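Local coordinates for protein beta-lactamase (Sphaerobacter thermophilus, PDB 4EWF) that is a class A beta-lactamase that probably hydrolyses beta-lactams to substituted beta-amino acids, at residues Glu103-Leu108 with Thr118-Asp123. Sequence-based numbering, arbitrary orientation.
Sequences EDLVYL and TNLLID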
loop_
_atom_site.group_PDB
_atom_site.type_symbol
_atom_site.label_atom_id
_atom_site.label_comp_id
_atom_site.label_asym_id
_atom_site.label_seq_id
_atom_site.Cartn_x
_atom_site.Cartn_y
_atom_site.Cartn_z
ATOM N N GLU A 103 -13.708 -2.478 -12.864
ATOM C CA GLU A 103 -12.257 -2.482 -13.065
ATOM C C GLU A 103 -11.670 -1.060 -13.105
ATOM O O GLU A 103 -10.615 -0.807 -12.513
ATOM C CB GLU A 103 -11.842 -3.301 -14.302
ATOM C CG GLU A 103 -10.326 -3.361 -14.478
ATOM C CD GLU A 103 -9.854 -4.523 -15.353
ATOM O OE1 GLU A 103 -8.706 -4.983 -15.164
ATOM O OE2 GLU A 103 -10.618 -4.965 -16.229
ATOM N N ASP A 104 -12.352 -0.129 -13.774
ATOM C CA ASP A 104 -11.927 1.269 -13.749
ATOM C C ASP A 104 -11.759 1.742 -12.297
ATOM O O ASP A 104 -10.776 2.404 -11.952
ATOM C CB ASP A 104 -12.967 2.196 -14.401
ATOM C CG ASP A 104 -13.109 1.989 -15.914
ATOM O OD1 ASP A 104 -12.198 1.422 -16.565
ATOM O OD2 ASP A 104 -14.156 2.425 -16.448
ATOM N N LEU A 105 -12.740 1.429 -11.451
ATOM C CA LEU A 105 -12.697 1.889 -10.060
ATOM C C LEU A 105 -11.496 1.340 -9.293
ATOM O O LEU A 105 -10.862 2.067 -8.515
ATOM C CB LEU A 105 -13.996 1.559 -9.326
ATOM C CG LEU A 105 -15.292 2.187 -9.851
ATOM C CD1 LEU A 105 -16.418 1.895 -8.861
ATOM C CD2 LEU A 105 -15.141 3.678 -10.049
ATOM N N VAL A 106 -11.202 0.060 -9.487
ATOM C CA VAL A 106 -10.042 -0.552 -8.838
ATOM C C VAL A 106 -8.779 0.145 -9.326
ATOM O O VAL A 106 -7.914 0.513 -8.531
ATOM C CB VAL A 106 -9.963 -2.076 -9.138
ATOM C CG1 VAL A 106 -8.675 -2.683 -8.571
ATOM C CG2 VAL A 106 -11.176 -2.769 -8.544
ATOM N N TYR A 107 -8.695 0.354 -10.638
ATOM C CA TYR A 107 -7.522 0.998 -11.221
ATOM C C TYR A 107 -7.276 2.412 -10.678
ATOM O O TYR A 107 -6.153 2.740 -10.278
ATOM C CB TYR A 107 -7.577 1.029 -12.761
ATOM C CG TYR A 107 -6.494 1.932 -13.296
ATOM C CD1 TYR A 107 -5.167 1.508 -13.322
ATOM C CD2 TYR A 107 -6.782 3.223 -13.715
ATOM C CE1 TYR A 107 -4.163 2.334 -13.762
ATOM C CE2 TYR A 107 -5.785 4.062 -14.162
ATOM C CZ TYR A 107 -4.480 3.614 -14.177
ATOM O OH TYR A 107 -3.482 4.436 -14.622
ATOM N N LEU A 108 -8.316 3.243 -10.660
ATOM C CA LEU A 108 -8.206 4.596 -10.113
ATOM C C LEU A 108 -7.871 4.595 -8.620
ATOM O O LEU A 108 -7.070 5.401 -8.136
ATOM C CB LEU A 108 -9.492 5.398 -10.376
ATOM C CG LEU A 108 -9.789 5.635 -11.858
ATOM C CD1 LEU A 108 -11.174 6.227 -12.013
ATOM C CD2 LEU A 108 -8.738 6.542 -12.490
ATOM N N THR A 118 -12.582 4.856 -4.358
ATOM C CA THR A 118 -12.424 4.074 -3.137
ATOM C C THR A 118 -13.745 3.955 -2.390
ATOM O O THR A 118 -14.156 2.846 -2.032
ATOM C CB THR A 118 -11.368 4.689 -2.208
ATOM O OG1 THR A 118 -10.099 4.686 -2.871
ATOM C CG2 THR A 118 -11.255 3.879 -0.916
ATOM N N ASN A 119 -14.398 5.094 -2.145
ATOM C CA ASN A 119 -15.671 5.103 -1.433
ATOM C C ASN A 119 -16.805 4.387 -2.171
ATOM O O ASN A 119 -17.706 3.828 -1.544
ATOM C CB ASN A 119 -16.078 6.529 -1.038
ATOM C CG ASN A 119 -15.121 7.143 -0.018
ATOM O OD1 ASN A 119 -14.270 6.449 0.536
ATOM N ND2 ASN A 119 -15.258 8.445 0.233
ATOM N N LEU A 120 -16.752 4.403 -3.498
ATOM C CA LEU A 120 -17.687 3.634 -4.314
ATOM C C LEU A 120 -17.491 2.114 -4.125
ATOM O O LEU A 120 -18.468 1.367 -4.010
ATOM C CB LEU A 120 -17.553 4.027 -5.788
ATOM C CG LEU A 120 -18.151 5.389 -6.183
ATOM C CD1 LEU A 120 -17.746 5.757 -7.618
ATOM C CD2 LEU A 120 -19.684 5.383 -6.044
ATOM N N LEU A 121 -16.234 1.666 -4.099
ATOM C CA LEU A 121 -15.913 0.259 -3.839
ATOM C C LEU A 121 -16.301 -0.158 -2.411
ATOM O O LEU A 121 -16.755 -1.275 -2.180
ATOM C CB LEU A 121 -14.419 0.006 -4.064
ATOM C CG LEU A 121 -13.912 0.198 -5.497
ATOM C CD1 LEU A 121 -12.398 0.001 -5.559
ATOM C CD2 LEU A 121 -14.607 -0.766 -6.433
ATOM N N ILE A 122 -16.089 0.741 -1.451
ATOM C CA ILE A 122 -16.507 0.488 -0.076
ATOM C C ILE A 122 -18.022 0.309 -0.011
ATOM O O ILE A 122 -18.524 -0.586 0.683
ATOM C CB ILE A 122 -16.050 1.607 0.864
ATOM C CG1 ILE A 122 -14.522 1.617 0.953
ATOM C CG2 ILE A 122 -16.672 1.441 2.253
ATOM C CD1 ILE A 122 -13.990 2.661 1.908
ATOM N N ASP A 123 -18.758 1.122 -0.759
ATOM C CA ASP A 123 -20.217 0.961 -0.805
ATOM C C ASP A 123 -20.628 -0.371 -1.440
ATOM O O ASP A 123 -21.641 -0.965 -1.072
ATOM C CB ASP A 123 -20.874 2.090 -1.598
ATOM C CG ASP A 123 -20.972 3.390 -0.806
ATOM O OD1 ASP A 123 -20.835 3.354 0.442
ATOM O OD2 ASP A 123 -21.200 4.446 -1.441
#
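Leu105 meets both Leu120 and Leu121, and following its side chain outward explains most of the contact between these two helices. Its CB, which leaves the backbone toward 118-123, rests 3.8 Å from CD2 of Leu121 and a little farther from that residue's CG. The first torsion (chi1 -62°) sets CG opposite the carbonyl carbon and beside the backbone N, carrying the fork out to the other helix. There the two methyls part company. CD1 lies 3.9 Å from Leu120 CB and also touches Leu121 CD2, while CD2 reaches Leu120 CD1 at 4.1 Å. Leucine suits the place because a single branched tip can address two successive residues: its chain lies roughly perpendicular to that of Leu120, whereas it and Leu121 run alongside each other, pointing opposite ways.

The two segments lie on consecutive helices, 102-111 and 115-125, joined by a short turn, in the helical part of the class A beta-lactamase fold, away from the five-stranded sheet. The turn holds Ser113, probably the serine of the SDN motif of class A enzymes. The segment axes approach to 9.4 Å with 128° between their directions; no hydrogen bond spans them, and the side chains that meet are all aliphatic.

Leu121 answers from the other helix, its forked end serving two surfaces. While its CD2 lies against the Leu105 side chain, CD1 turns to the backbone, 3.9 Å from Leu105 O and 4.1 Å from Val106 CA. That carbonyl oxygen also accepts a hydrogen bond from Thr109 OG1. Val106 points away from 118-123 and meets Leu121 more loosely, Val106 CG2 being 4.3 Å from Leu121 CD1; the compact beta-branched chain also packs on Met59 and Tyr63 of helix 55-67 and on Met191 of helix 182-192.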